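Long-range contact in methyltransferase-like protein 5 (Pyrococcus horikoshii, PDB 1WY7), which probably acts as an S-adenosylmethionine-dependent methyltransferase, perhaps on RNA, and holds S-adenosyl-L-homocysteine in this crystal: residues 47-59 / 67-79. Residues are numbered along the deposited sequence; the frame is centred on the assembly and turned at random.
Sequences DIEGKVVADLGAG and ALLLGAKEVICVE. With SAH (S-adenosyl-L-homocysteine), chain E.
Glu79 leaves its backbone with CG anti to N (chi1 167°) and then bends at chi2 (60°), which turns the carboxylate back to Gly59, whose N gives Glu79 OE1 a hydrogen bond of 2.8 Å. That bond reaches OE1 on its anti side, somewhat out of the carboxylate plane. The ribose of S-adenosyl-L-homocysteine is held by the same group: O3' donates to Glu79 OE1, and O2' to Glu79 OE2 at 2.6 Å. Asp81 N also hydrogen-bonds OE2, so both oxygens have two partners, which probably fixes the rotation of the carboxylate. One residue back, Val78 O takes a bond from Ala58 N at 2.9 Å, the donor standing above the carbonyl plane rather than on a lone pair, and a weak one from Gly57 N, tying down the turn that leaves strand 52-56. In the same turn Ala58 CB sits 3.6 Å from Cys77 CB, an apolar contact.

This is the first beta-alpha-beta unit of the Rossmann-like methyltransferase fold: strands 52-56 and 74-79 run parallel, joined through helix 62-69, with the glycine-rich loop after the first strand and the ribose-binding acid, Glu79, near the C-terminal end of the second. A ladder of alternating bonds joins them, Val53 N to Glu74 O, Ile76 N to Val53 O, Asp55 N to Ile76 O and Val78 N to Asp55 O. On one face Leu56 CD1 lies alongside Val78 CG2 at 3.8 Å, while Val52 CG1 rests against Glu74 CG, whose carboxylate goes on to a salt bridge with Lys100. On the opposite face Val53 meets Val75, and Asp55 OD1 is hydrogen-bonded to Ser64 OG of helix 62-69. At the far end Ile48 CG2 packs on Leu70 CB at 3.8 Å, and Gly50 N makes a nearly straight bond to the carbonyl O of Gly71, the C-prime residue of the Schellman motif that ends helix 62-69. Lys73 crosses Val52, its CE 3.5 Å from Val52 CG2, and a water links Lys73 NZ to Gly50 O.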
loop_
_atom_site.group_PDB
_atom_site.type_symbol
_atom_site.label_atom_id
_atom_site.label_comp_id
_atom_site.label_asym_id
_atom_site.label_seq_id
_atom_site.Cartn_x
_atom_site.Cartn_y
_atom_site.Cartn_z
ATOM N N ASP A 47 5.882 13.235 3.769
ATOM C CA ASP A 47 4.826 12.379 4.312
ATOM C C ASP A 47 5.296 11.014 4.839
ATOM O O ASP A 47 4.492 10.072 4.938
ATOM C CB ASP A 47 3.742 12.169 3.248
ATOM C CG ASP A 47 2.855 13.401 3.058
ATOM O OD1 ASP A 47 2.104 13.445 2.069
ATOM O OD2 ASP A 47 2.902 14.318 3.904
ATOM N N ILE A 48 6.582 10.894 5.174
ATOM C CA ILE A 48 7.095 9.619 5.683
ATOM C C ILE A 48 7.943 9.778 6.929
ATOM O O ILE A 48 7.658 9.193 7.970
ATOM C CB ILE A 48 7.968 8.877 4.627
ATOM C CG1 ILE A 48 7.106 8.370 3.473
ATOM C CG2 ILE A 48 8.696 7.700 5.282
ATOM C CD1 ILE A 48 6.075 7.342 3.897
ATOM N N GLU A 49 8.986 10.586 6.813
ATOM C CA GLU A 49 9.922 10.795 7.904
ATOM C C GLU A 49 9.280 11.301 9.187
ATOM O O GLU A 49 8.662 12.365 9.201
ATOM C CB GLU A 49 11.010 11.755 7.440
ATOM C CG GLU A 49 12.236 11.779 8.314
ATOM C CD GLU A 49 13.370 12.529 7.653
ATOM O OE1 GLU A 49 14.489 12.529 8.217
ATOM O OE2 GLU A 49 13.137 13.114 6.565
ATOM N N GLY A 50 9.426 10.520 10.256
ATOM C CA GLY A 50 8.877 10.891 11.543
ATOM C C GLY A 50 7.371 10.763 11.658
ATOM O O GLY A 50 6.785 11.200 12.646
ATOM N N LYS A 51 6.733 10.159 10.663
ATOM C CA LYS A 51 5.280 10.017 10.691
ATOM C C LYS A 51 4.799 8.643 11.155
ATOM O O LYS A 51 5.519 7.646 11.039
ATOM C CB LYS A 51 4.714 10.288 9.296
ATOM C CG LYS A 51 5.141 11.615 8.701
ATOM C CD LYS A 51 4.440 12.788 9.356
ATOM C CE LYS A 51 4.872 14.100 8.704
ATOM N NZ LYS A 51 3.873 15.187 8.908
ATOM N N VAL A 52 3.580 8.604 11.691
ATOM C CA VAL A 52 2.970 7.346 12.111
ATOM C C VAL A 52 2.241 6.880 10.856
ATOM O O VAL A 52 1.295 7.522 10.400
ATOM C CB VAL A 52 1.961 7.554 13.268
ATOM C CG1 VAL A 52 1.309 6.228 13.632
ATOM C CG2 VAL A 52 2.679 8.116 14.480
ATOM N N VAL A 53 2.703 5.778 10.284
ATOM C CA VAL A 53 2.123 5.266 9.046
ATOM C C VAL A 53 1.355 3.960 9.156
ATOM O O VAL A 53 1.796 3.019 9.816
ATOM C CB VAL A 53 3.224 5.054 7.963
ATOM C CG1 VAL A 53 2.591 4.551 6.662
ATOM C CG2 VAL A 53 3.990 6.353 7.734
ATOM N N ALA A 54 0.209 3.908 8.483
ATOM C CA ALA A 54 -0.590 2.694 8.459
ATOM C C ALA A 54 -0.449 2.104 7.061
ATOM O O ALA A 54 -0.609 2.812 6.061
ATOM C CB ALA A 54 -2.064 3.008 8.768
ATOM N N ASP A 55 -0.125 0.817 6.998
ATOM C CA ASP A 55 0.025 0.103 5.731
ATOM C C ASP A 55 -1.176 -0.853 5.654
ATOM O O ASP A 55 -1.168 -1.919 6.268
ATOM C CB ASP A 55 1.354 -0.670 5.739
ATOM C CG ASP A 55 1.617 -1.418 4.451
ATOM O OD1 ASP A 55 2.684 -2.086 4.355
ATOM O OD2 ASP A 55 0.767 -1.347 3.524
ATOM N N LEU A 56 -2.208 -0.457 4.914
ATOM C CA LEU A 56 -3.419 -1.273 4.788
ATOM C C LEU A 56 -3.225 -2.363 3.744
ATOM O O LEU A 56 -2.861 -2.081 2.592
ATOM C CB LEU A 56 -4.616 -0.369 4.453
ATOM C CG LEU A 56 -5.323 0.315 5.641
ATOM C CD1 LEU A 56 -4.349 0.685 6.734
ATOM C CD2 LEU A 56 -6.078 1.542 5.154
ATOM N N GLY A 57 -3.474 -3.608 4.157
ATOM C CA GLY A 57 -3.264 -4.751 3.287
ATOM C C GLY A 57 -1.756 -4.923 3.173
ATOM O O GLY A 57 -1.218 -5.121 2.081
ATOM N N ALA A 58 -1.079 -4.853 4.318
ATOM C CA ALA A 58 0.387 -4.939 4.388
ATOM C C ALA A 58 1.040 -6.151 3.726
ATOM O O ALA A 58 2.198 -6.082 3.294
ATOM C CB ALA A 58 0.845 -4.830 5.850
ATOM N N GLY A 59 0.309 -7.260 3.657
ATOM C CA GLY A 59 0.845 -8.463 3.034
ATOM C C GLY A 59 2.212 -8.883 3.553
ATOM O O GLY A 59 2.370 -9.175 4.749
ATOM N N ALA A 67 8.906 2.269 4.075
ATOM C CA ALA A 67 8.566 3.410 4.916
ATOM C C ALA A 67 9.525 3.490 6.096
ATOM O O ALA A 67 10.048 4.564 6.403
ATOM C CB ALA A 67 7.124 3.299 5.421
ATOM N N LEU A 68 9.738 2.358 6.766
ATOM C CA LEU A 68 10.647 2.311 7.904
ATOM C C LEU A 68 12.036 2.708 7.414
ATOM O O LEU A 68 12.736 3.497 8.048
ATOM C CB LEU A 68 10.725 0.904 8.506
ATOM C CG LEU A 68 9.767 0.420 9.600
ATOM C CD1 LEU A 68 9.539 1.500 10.652
ATOM C CD2 LEU A 68 8.482 0.024 8.973
ATOM N N LEU A 69 12.422 2.142 6.278
ATOM C CA LEU A 69 13.716 2.412 5.665
ATOM C C LEU A 69 13.860 3.915 5.408
ATOM O O LEU A 69 14.948 4.483 5.544
ATOM C CB LEU A 69 13.809 1.641 4.342
ATOM C CG LEU A 69 15.166 1.312 3.727
ATOM C CD1 LEU A 69 15.872 2.594 3.340
ATOM C CD2 LEU A 69 15.992 0.497 4.718
ATOM N N LEU A 70 12.758 4.562 5.044
ATOM C CA LEU A 70 12.793 5.987 4.763
ATOM C C LEU A 70 12.555 6.879 5.979
ATOM O O LEU A 70 12.343 8.072 5.835
ATOM C CB LEU A 70 11.808 6.327 3.644
ATOM C CG LEU A 70 12.321 6.276 2.195
ATOM C CD1 LEU A 70 13.231 5.105 1.982
ATOM C CD2 LEU A 70 11.143 6.216 1.247
ATOM N N GLY A 71 12.578 6.301 7.176
ATOM C CA GLY A 71 12.428 7.108 8.377
ATOM C C GLY A 71 11.087 7.241 9.062
ATOM O O GLY A 71 10.902 8.160 9.867
ATOM N N ALA A 72 10.144 6.352 8.773
ATOM C CA ALA A 72 8.845 6.450 9.428
ATOM C C ALA A 72 9.064 6.250 10.926
ATOM O O ALA A 72 9.866 5.416 11.331
ATOM C CB ALA A 72 7.886 5.386 8.885
ATOM N N LYS A 73 8.373 7.028 11.752
ATOM C CA LYS A 73 8.512 6.879 13.194
ATOM C C LYS A 73 8.037 5.476 13.573
ATOM O O LYS A 73 8.674 4.789 14.362
ATOM C CB LYS A 73 7.682 7.933 13.924
ATOM C CG LYS A 73 7.811 7.865 15.446
ATOM C CD LYS A 73 7.206 9.094 16.110
ATOM C CE LYS A 73 5.756 9.294 15.696
ATOM N NZ LYS A 73 5.173 10.553 16.243
ATOM N N GLU A 74 6.908 5.065 13.003
ATOM C CA GLU A 74 6.362 3.736 13.246
ATOM C C GLU A 74 5.367 3.389 12.160
ATOM O O GLU A 74 4.789 4.270 11.520
ATOM C CB GLU A 74 5.654 3.653 14.602
ATOM C CG GLU A 74 4.366 4.447 14.704
ATOM C CD GLU A 74 3.563 4.118 15.968
ATOM O OE1 GLU A 74 3.144 2.949 16.124
ATOM O OE2 GLU A 74 3.351 5.023 16.805
ATOM N N VAL A 75 5.167 2.096 11.950
ATOM C CA VAL A 75 4.227 1.644 10.951
ATOM C C VAL A 75 3.267 0.650 11.583
ATOM O O VAL A 75 3.665 -0.177 12.414
ATOM C CB VAL A 75 4.959 0.973 9.770
ATOM C CG1 VAL A 75 3.943 0.392 8.780
ATOM C CG2 VAL A 75 5.862 1.992 9.075
ATOM N N ILE A 76 1.990 0.759 11.227
ATOM C CA ILE A 76 1.002 -0.176 11.738
ATOM C C ILE A 76 0.537 -0.981 10.529
ATOM O O ILE A 76 -0.095 -0.464 9.612
ATOM C CB ILE A 76 -0.175 0.542 12.438
ATOM C CG1 ILE A 76 0.365 1.416 13.578
ATOM C CG2 ILE A 76 -1.140 -0.498 13.037
ATOM C CD1 ILE A 76 -0.708 2.186 14.363
ATOM N N CYS A 77 0.900 -2.254 10.531
ATOM C CA CYS A 77 0.584 -3.154 9.443
ATOM C C CYS A 77 -0.775 -3.815 9.631
ATOM O O CYS A 77 -0.999 -4.528 10.609
ATOM C CB CYS A 77 1.693 -4.203 9.342
ATOM S SG CYS A 77 3.355 -3.452 9.342
ATOM N N VAL A 78 -1.685 -3.550 8.697
ATOM C CA VAL A 78 -3.026 -4.116 8.748
ATOM C C VAL A 78 -3.113 -5.186 7.685
ATOM O O VAL A 78 -2.974 -4.897 6.497
ATOM C CB VAL A 78 -4.111 -3.057 8.469
ATOM C CG1 VAL A 78 -5.483 -3.709 8.521
ATOM C CG2 VAL A 78 -4.031 -1.934 9.493
ATOM N N GLU A 79 -3.346 -6.418 8.119
ATOM C CA GLU A 79 -3.424 -7.557 7.217
ATOM C C GLU A 79 -4.375 -8.616 7.787
ATOM O O GLU A 79 -4.282 -8.972 8.962
ATOM C CB GLU A 79 -2.021 -8.137 7.041
ATOM C CG GLU A 79 -1.957 -9.490 6.378
ATOM C CD GLU A 79 -2.533 -9.471 4.987
ATOM O OE1 GLU A 79 -2.125 -8.616 4.174
ATOM O OE2 GLU A 79 -3.392 -10.319 4.708
HETATM N N SAH E . 2.713 -7.669 -0.522
HETATM C CA SAH E . 2.083 -6.363 -0.802
HETATM C CB SAH E . 0.592 -6.490 -0.448
HETATM C CG SAH E . -0.088 -6.940 -1.691
HETATM S SD SAH E . -1.851 -7.303 -1.796
HETATM C C SAH E . 2.849 -5.332 -0.018
HETATM O O SAH E . 4.027 -5.619 0.358
HETATM O OXT SAH E . 2.204 -4.252 0.198
HETATM C "C5'" SAH E . -2.618 -6.560 -0.373
HETATM C "C4'" SAH E . -3.010 -7.441 0.823
HETATM O "O4'" SAH E . -4.388 -7.170 1.183
HETATM C "C3'" SAH E . -3.033 -8.953 0.585
HETATM O "O3'" SAH E . -1.825 -9.416 1.221
HETATM C "C2'" SAH E . -4.254 -9.489 1.350
HETATM O "O2'" SAH E . -4.161 -10.616 2.192
HETATM C "C1'" SAH E . -4.805 -8.220 2.023
HETATM N N9 SAH E . -6.255 -8.178 2.138
HETATM C C8 SAH E . -7.242 -8.578 1.255
HETATM N N7 SAH E . -8.460 -8.369 1.689
HETATM C C5 SAH E . -8.278 -7.791 2.941
HETATM C C6 SAH E . -9.174 -7.311 3.935
HETATM N N6 SAH E . -10.515 -7.357 3.772
HETATM N N1 SAH E . -8.678 -6.782 5.102
HETATM C C2 SAH E . -7.334 -6.728 5.258
HETATM N N3 SAH E . -6.382 -7.145 4.392
HETATM C C4 SAH E . -6.922 -7.671 3.235
HETATM O O HOH W 1 7.458 12.229 14.937
#